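Local coordinates for tubulin binding cofactor C (Leishmania major, PDB 5AJ8), which probably acts as a chaperone in tubulin folding and assembly as a tubulin-binding cofactor, represented here by its C-terminal domain, at residues F22-K27 / Y40-A45; Q64-G69 / T82-E87; A90-P95 / C154-E159. The protein carries 1 engineered substitution. All coordinates share one frame; numbering follows the deposited sequence. Where two conformers were deposited one is given.

Interaction 1: F22-K27 / Y40-A45; sequences FISHSK and YCLPIA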
# COMPACT_ATOMS: atom_id res chain seq x y z
N PHE A 22 0.97 5.55 10.35
CA PHE A 22 1.32 4.18 10.68
C PHE A 22 0.03 3.38 10.88
O PHE A 22 -0.66 3.54 11.86
CB PHE A 22 2.23 4.15 11.91
CG PHE A 22 3.53 4.89 11.70
CD1 PHE A 22 4.52 4.36 10.89
CD2 PHE A 22 3.75 6.13 12.27
CE1 PHE A 22 5.70 5.02 10.68
CE2 PHE A 22 4.95 6.83 12.04
CZ PHE A 22 5.93 6.27 11.25
N ILE A 23 -0.30 2.55 9.89
CA ILE A 23 -1.57 1.83 9.86
C ILE A 23 -1.32 0.41 10.34
O ILE A 23 -0.59 -0.34 9.69
CB ILE A 23 -2.15 1.86 8.44
CG1 ILE A 23 -2.41 3.37 8.12
CG2 ILE A 23 -3.40 0.97 8.30
CD1 ILE A 23 -3.28 3.67 6.92
N SER A 24 -1.88 0.04 11.48
CA SER A 24 -1.61 -1.31 12.02
C SER A 24 -2.38 -2.39 11.24
O SER A 24 -3.20 -2.08 10.37
CB SER A 24 -1.89 -1.39 13.53
OG SER A 24 -1.27 -2.53 14.11
N HIS A 25 -2.06 -3.65 11.51
CA HIS A 25 -2.71 -4.80 10.85
C HIS A 25 -4.18 -4.87 11.24
O HIS A 25 -4.54 -4.56 12.36
CB HIS A 25 -1.99 -6.13 11.13
CG HIS A 25 -1.56 -6.32 12.55
ND1 HIS A 25 -2.40 -6.74 13.56
CD2 HIS A 25 -0.35 -6.10 13.14
CE1 HIS A 25 -1.73 -6.79 14.70
NE2 HIS A 25 -0.49 -6.40 14.47
N SER A 26 -5.03 -5.26 10.29
CA SER A 26 -6.46 -5.40 10.52
C SER A 26 -7.03 -6.17 9.35
O SER A 26 -6.27 -6.57 8.47
CB SER A 26 -7.13 -4.02 10.63
OG SER A 26 -7.25 -3.39 9.36
N LYS A 27 -8.36 -6.34 9.30
CA LYS A 27 -9.01 -7.06 8.20
C LYS A 27 -9.52 -6.14 7.08
O LYS A 27 -10.18 -6.61 6.15
CB LYS A 27 -10.21 -7.86 8.72
CG LYS A 27 -9.91 -8.77 9.91
CD LYS A 27 -9.30 -10.07 9.47
CE LYS A 27 -9.46 -11.16 10.52
NZ LYS A 27 -8.77 -12.42 10.09
N TYR A 40 2.73 4.05 6.03
CA TYR A 40 3.32 2.74 6.27
C TYR A 40 2.27 1.81 6.87
O TYR A 40 1.83 2.05 8.00
CB TYR A 40 4.49 2.89 7.23
CG TYR A 40 5.60 3.74 6.68
CD1 TYR A 40 6.48 3.22 5.75
CD2 TYR A 40 5.78 5.05 7.10
CE1 TYR A 40 7.49 3.99 5.25
CE2 TYR A 40 6.80 5.82 6.61
CZ TYR A 40 7.64 5.29 5.68
OH TYR A 40 8.67 6.04 5.20
N CYS A 41 1.84 0.80 6.10
CA CYS A 41 0.86 -0.17 6.57
C CYS A 41 1.46 -1.56 6.84
O CYS A 41 2.09 -2.16 5.97
CB CYS A 41 -0.28 -0.36 5.57
SG CYS A 41 -0.99 1.16 4.87
N LEU A 42 1.23 -2.06 8.04
CA LEU A 42 1.45 -3.47 8.31
C LEU A 42 0.45 -4.26 7.42
O LEU A 42 -0.55 -3.71 6.96
CB LEU A 42 1.25 -3.77 9.79
CG LEU A 42 2.17 -3.03 10.78
CD1 LEU A 42 1.89 -3.44 12.21
CD2 LEU A 42 3.64 -3.23 10.44
N PRO A 43 0.77 -5.52 7.11
CA PRO A 43 -0.11 -6.28 6.21
C PRO A 43 -1.57 -6.29 6.66
O PRO A 43 -1.83 -6.52 7.81
CB PRO A 43 0.51 -7.70 6.23
CG PRO A 43 1.97 -7.46 6.53
CD PRO A 43 1.98 -6.29 7.47
N ILE A 44 -2.49 -6.03 5.72
CA ILE A 44 -3.93 -6.05 5.97
C ILE A 44 -4.52 -7.33 5.40
O ILE A 44 -4.29 -7.65 4.23
CB ILE A 44 -4.59 -4.86 5.26
CG1 ILE A 44 -3.88 -3.54 5.60
CG2 ILE A 44 -6.07 -4.78 5.57
CD1 ILE A 44 -3.89 -3.23 7.08
N ALA A 45 -5.24 -8.09 6.22
CA ALA A 45 -5.79 -9.36 5.82
C ALA A 45 -7.18 -9.12 5.28
O ALA A 45 -8.16 -9.60 5.83
CB ALA A 45 -5.81 -10.34 6.99
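Two neighbouring coils of the right-handed parallel β-helix meet here at the end of one sheet, where Phe22 and Ile23 pair with Tyr40 and Cys41 and both chains then turn the corner together. Ile23 N donates to Tyr40 O at 2.9 Å, and Ile23 O takes Leu42 N at 3.0 Å. Past the corner the two backbones meet again, with Ala45 N bonded to Ser26 O at 2.9 Å.

Phe22 and Tyr40 lie side by side on one face of the sheet. In each, CG is anti to the carbonyl carbon (chi1 -61° and -63°), and the side chains point the same way. Their planes are only 14° apart, yet they have slid so far that they barely overlap; Phe22 CE1 and Tyr40 CD2 meet at 3.6 Å. Tyr59 continues this row of rings beyond Tyr40, whose OH bonds to Ser164 and Arg162.

On the other face Cys41 SG sits 3.8 Å from Ile23 CB, inside the coil, where Ile23 also touches Val29 and Ile31 of the opposite sheet. At the corner, Leu42 CD1 comes obliquely to His25, 3.6 Å from its CD2. The imidazole is steadied by a hydrogen bond between NE2 and the backbone N of Glu108, and Leu42 also packs on Trp119 of helix 116-122. Ile44, which also touches Val29, meets two backbone carbonyls: CD1 lies 3.6 Å from Ser24 O, and CG2 comes to 3.4 Å from Ser26 O.

Interaction 2: Q64-G69 / T82-E87; sequences QLRLKG and TPIIEE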
# COMPACT_ATOMS: atom_id res chain seq x y z
N GLN A 64 -6.91 -7.21 -1.47
CA GLN A 64 -7.37 -6.37 -2.58
C GLN A 64 -6.96 -4.92 -2.34
O GLN A 64 -6.94 -4.48 -1.20
CB GLN A 64 -8.87 -6.46 -2.74
CG GLN A 64 -9.39 -7.86 -3.02
CD GLN A 64 -9.79 -8.61 -1.77
OE1 GLN A 64 -9.94 -8.03 -0.71
NE2 GLN A 64 -9.91 -9.91 -1.88
N LEU A 65 -6.63 -4.21 -3.41
CA LEU A 65 -6.24 -2.82 -3.35
C LEU A 65 -7.05 -2.03 -4.37
O LEU A 65 -7.08 -2.37 -5.54
CB LEU A 65 -4.75 -2.63 -3.63
CG LEU A 65 -4.20 -1.19 -3.61
CD1 LEU A 65 -4.48 -0.49 -2.30
CD2 LEU A 65 -2.70 -1.16 -3.88
N ARG A 66 -7.75 -1.00 -3.90
CA ARG A 66 -8.47 -0.12 -4.81
C ARG A 66 -8.19 1.35 -4.52
O ARG A 66 -8.22 1.79 -3.37
CB ARG A 66 -9.97 -0.40 -4.78
CG ARG A 66 -10.76 0.49 -5.74
CD ARG A 66 -11.99 -0.21 -6.30
NE ARG A 66 -12.73 0.61 -7.27
CZ ARG A 66 -13.71 0.13 -8.05
NH1 ARG A 66 -14.05 -1.16 -8.01
NH2 ARG A 66 -14.35 0.94 -8.87
N LEU A 67 -7.94 2.11 -5.56
CA LEU A 67 -7.68 3.55 -5.43
C LEU A 67 -8.64 4.36 -6.31
O LEU A 67 -8.88 4.02 -7.47
CB LEU A 67 -6.24 3.88 -5.78
CG LEU A 67 -5.19 3.28 -4.84
CD1 LEU A 67 -4.51 2.11 -5.50
CD2 LEU A 67 -4.15 4.32 -4.48
N LYS A 68 -9.19 5.43 -5.75
CA LYS A 68 -10.13 6.28 -6.47
C LYS A 68 -9.79 7.75 -6.25
O LYS A 68 -9.61 8.18 -5.13
CB LYS A 68 -11.57 6.02 -6.01
CG LYS A 68 -12.57 6.91 -6.72
CD LYS A 68 -14.01 6.49 -6.47
CE LYS A 68 -14.95 7.34 -7.30
NZ LYS A 68 -16.37 7.03 -6.97
N GLY A 69 -9.72 8.50 -7.33
CA GLY A 69 -9.51 9.95 -7.25
C GLY A 69 -8.17 10.34 -6.67
O GLY A 69 -8.08 11.37 -6.02
N THR A 82 -4.80 -8.16 -8.58
CA THR A 82 -4.42 -6.97 -9.33
C THR A 82 -5.04 -5.66 -8.74
O THR A 82 -6.23 -5.57 -8.58
CB THR A 82 -4.80 -7.16 -10.81
OG1 THR A 82 -4.01 -8.23 -11.34
CG2 THR A 82 -4.53 -5.90 -11.61
N PRO A 83 -4.22 -4.69 -8.35
CA PRO A 83 -4.76 -3.40 -7.91
C PRO A 83 -5.66 -2.76 -8.96
O PRO A 83 -5.39 -2.89 -10.17
CB PRO A 83 -3.50 -2.55 -7.67
CG PRO A 83 -2.44 -3.56 -7.35
CD PRO A 83 -2.76 -4.75 -8.20
N ILE A 84 -6.75 -2.13 -8.51
CA ILE A 84 -7.69 -1.43 -9.39
C ILE A 84 -7.55 0.07 -9.14
O ILE A 84 -7.58 0.51 -7.99
CB ILE A 84 -9.16 -1.86 -9.12
CG1 ILE A 84 -9.35 -3.36 -9.43
CG2 ILE A 84 -10.12 -1.06 -9.97
CD1 ILE A 84 -10.71 -3.92 -9.08
N ILE A 85 -7.45 0.86 -10.21
CA ILE A 85 -7.53 2.31 -10.07
C ILE A 85 -8.70 2.87 -10.85
O ILE A 85 -9.20 2.25 -11.79
CB ILE A 85 -6.23 3.02 -10.47
CG1 ILE A 85 -5.86 2.77 -11.93
CG2 ILE A 85 -5.10 2.58 -9.57
CD1 ILE A 85 -4.69 3.61 -12.41
N GLU A 86 -9.14 4.05 -10.43
CA GLU A 86 -10.29 4.73 -11.00
C GLU A 86 -10.16 6.23 -10.79
O GLU A 86 -10.03 6.69 -9.66
CB GLU A 86 -11.57 4.25 -10.32
CG GLU A 86 -12.83 4.83 -10.94
CD GLU A 86 -14.11 4.48 -10.19
OE1 GLU A 86 -14.05 3.78 -9.15
OE2 GLU A 86 -15.18 4.92 -10.67
N GLU A 87 -10.20 7.00 -11.88
CA GLU A 87 -9.97 8.45 -11.81
C GLU A 87 -8.65 8.77 -11.07
O GLU A 87 -8.62 9.62 -10.17
CB GLU A 87 -11.19 9.13 -11.16
CG GLU A 87 -12.39 9.21 -12.11
CD GLU A 87 -13.74 9.37 -11.42
OE1 GLU A 87 -13.81 9.65 -10.20
OE2 GLU A 87 -14.77 9.19 -12.10
O HOH W 1 -7.02 -5.85 -5.86
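Ile84 O is gripped twice from the neighbouring strand: Leu67 N gives it a hydrogen bond of 2.9 Å, nearly straight at 164°, and Arg66 CA adds a C-H contact at 3.4 Å. Toward the start of the strands, Ile84 N bonds to Leu65 O; toward their end, Gly69 N bonds to Glu86 O, while the bond from Glu86 N to Leu67 O is bent and weak. One water joins the strand starts, accepting from Leu65 N and donating to Thr82 O.

Strands 64-68 and 84-86 are successive rungs of one sheet of the parallel β-helix, in register from Leu65 and Pro83 onward. On the inner face Leu67 CD1 lies 4.1 Å from Ile85 CG2, and Leu65 CD2 is the same distance from Pro83 CB. Leu65 and Leu67 also meet Met75 of the facing sheet.

The outer face carries Arg66, Lys68, Ile84 and Glu86. Glu86 CG is anti to the backbone N (chi1 -176°). In one of its two deposited conformers, OE1 forms a salt bridge of 2.9 Å with Arg66 NH2, which may therefore be only part-time. The acceptor lies in the guanidinium plane, but NH2 comes from above the carboxylate, the two planes being 60° apart. Ile84 CG2 covers one face of the guanidinium near its rim. Lys68 runs alongside this conformer, its NZ 4.4 Å from Glu86 OE2, too far for a salt bridge.

Interaction 3: A90-P95 / C154-E159; sequences AMRFGP and CVLARE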
# COMPACT_ATOMS: atom_id res chain seq x y z
N ALA A 90 -0.80 9.73 -12.61
CA ALA A 90 0.57 9.87 -12.13
C ALA A 90 0.78 8.89 -10.98
O ALA A 90 1.33 9.25 -9.93
CB ALA A 90 0.87 11.33 -11.72
N MSE A 91 0.34 7.66 -11.21
CA MSE A 91 0.48 6.58 -10.23
C MSE A 91 1.72 5.81 -10.62
O MSE A 91 1.93 5.51 -11.81
CB MSE A 91 -0.73 5.67 -10.21
CG MSE A 91 -2.08 6.37 -10.06
SE MSE A 91 -2.21 7.37 -8.40
CE MSE A 91 -2.47 5.82 -7.23
N ARG A 92 2.57 5.51 -9.65
CA ARG A 92 3.74 4.68 -9.91
C ARG A 92 3.79 3.53 -8.89
O ARG A 92 3.62 3.75 -7.68
CB ARG A 92 5.02 5.51 -9.80
CG ARG A 92 4.99 6.77 -10.67
CD ARG A 92 6.37 7.40 -10.82
NE ARG A 92 6.91 7.76 -9.51
CZ ARG A 92 8.13 8.23 -9.32
NH1 ARG A 92 8.96 8.37 -10.34
NH2 ARG A 92 8.54 8.57 -8.10
N PHE A 93 4.05 2.34 -9.39
CA PHE A 93 4.00 1.11 -8.58
C PHE A 93 5.33 0.41 -8.41
O PHE A 93 6.08 0.22 -9.34
CB PHE A 93 2.99 0.12 -9.15
CG PHE A 93 1.57 0.54 -8.95
CD1 PHE A 93 1.00 1.49 -9.75
CD2 PHE A 93 0.81 -0.01 -7.93
CE1 PHE A 93 -0.31 1.88 -9.56
CE2 PHE A 93 -0.49 0.38 -7.71
CZ PHE A 93 -1.05 1.34 -8.53
N GLY A 94 5.57 0.02 -7.17
CA GLY A 94 6.76 -0.70 -6.78
C GLY A 94 6.39 -1.80 -5.80
O GLY A 94 5.21 -1.97 -5.44
N PRO A 95 7.39 -2.58 -5.38
CA PRO A 95 7.21 -3.66 -4.42
C PRO A 95 7.30 -3.24 -2.95
O PRO A 95 8.09 -2.34 -2.57
CB PRO A 95 8.37 -4.58 -4.77
CG PRO A 95 9.48 -3.62 -5.09
CD PRO A 95 8.78 -2.51 -5.87
N CYS A 154 2.43 3.55 -14.06
CA CYS A 154 3.61 2.88 -14.56
C CYS A 154 4.29 2.17 -13.40
O CYS A 154 3.84 2.28 -12.25
CB CYS A 154 4.56 3.87 -15.24
SG CYS A 154 5.31 5.08 -14.14
N VAL A 155 5.38 1.46 -13.70
CA VAL A 155 6.18 0.73 -12.73
C VAL A 155 7.45 1.53 -12.45
O VAL A 155 8.13 1.97 -13.36
CB VAL A 155 6.49 -0.68 -13.26
CG1 VAL A 155 7.35 -1.47 -12.27
CG2 VAL A 155 5.18 -1.42 -13.54
N LEU A 156 7.74 1.75 -11.18
CA LEU A 156 8.93 2.45 -10.75
C LEU A 156 10.16 1.74 -11.21
O LEU A 156 10.23 0.51 -11.18
CB LEU A 156 8.99 2.50 -9.21
CG LEU A 156 8.01 3.45 -8.53
CD1 LEU A 156 7.82 3.09 -7.08
CD2 LEU A 156 8.50 4.89 -8.64
N ALA A 157 11.13 2.53 -11.67
CA ALA A 157 12.43 2.04 -12.03
C ALA A 157 13.18 1.79 -10.74
O ALA A 157 12.89 2.42 -9.73
CB ALA A 157 13.17 3.05 -12.91
N ARG A 158 14.15 0.87 -10.79
CA ARG A 158 14.99 0.54 -9.63
C ARG A 158 15.48 1.77 -8.88
O ARG A 158 15.32 1.86 -7.67
CB ARG A 158 16.20 -0.29 -10.08
CG ARG A 158 15.85 -1.65 -10.67
CD ARG A 158 17.08 -2.32 -11.28
NE ARG A 158 16.66 -3.37 -12.21
CZ ARG A 158 16.60 -3.21 -13.53
NH1 ARG A 158 16.96 -2.06 -14.09
NH2 ARG A 158 16.19 -4.20 -14.28
N GLU A 159 16.05 2.72 -9.61
CA GLU A 159 16.63 3.93 -8.99
C GLU A 159 15.62 4.93 -8.45
O GLU A 159 15.98 5.86 -7.73
CB GLU A 159 17.56 4.66 -9.97
CG GLU A 159 16.89 5.28 -11.20
CD GLU A 159 16.97 4.41 -12.46
OE1 GLU A 159 17.31 3.20 -12.36
OE2 GLU A 159 16.70 4.95 -13.55
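Strands 91-95 and 153-155 run parallel and share three backbone hydrogen bonds: Cys154 N to Met91 O at 3.0 Å, Phe93 N to Cys154 O at 2.9 Å, and Leu156 N to Phe93 O at 2.9 Å. The last comes from a residue already beyond strand 153-155.

Leu156 carries most of the side-chain contact. Its CD2 sits over the centre of the Arg92 guanidinium, 3.4 Å from CZ, the two side chains crossing at about a right angle. The Arg92 chain bends at chi3 (-59°), which turns NE back under the methyl group; NE is also in a salt bridge with Asp74 of the preceding coil, while Leu156 CD2 covers one face. Strand 153-155 is the outermost strand of this sheet of the β-helix, added after an excursion that includes helices 116-122 and 129-132.

CD1 of Leu156 lies 3.8 Å from Gly94 N, where the glycine has no side chain to obstruct it. Beside the arginine, Cys154 SG touches Arg92 CG at 3.9 Å. On the inner face the Phe93 ring meets Cys154 O with its edge, CD1 at 3.9 Å, and packs against Met75 and Trp153.

How the interactions relate
Interactions 1 and 3 belong to the same sheet of the β-helix but to its two outermost strand pairs, with centres about 21 Å apart on opposite sides of the middle of the chain. Interaction 2 lies in the facing sheet and reaches interaction 3 through the interior, where Leu67 CD2 packs 3.5 Å from selenomethionine Met91 CE. All are partly buried, interaction 2 least (four of eleven touching residues). Inward-facing residues are largely apolar, whereas the outward faces differ: near-parallel rings slid apart in 22-27/40-45, an arginine-glutamate salt bridge in 64-69/82-87, and a leucine methyl over a guanidinium in 90-95/154-159. The first two join consecutive coils; interaction 3 joins segments with 58 residues between them.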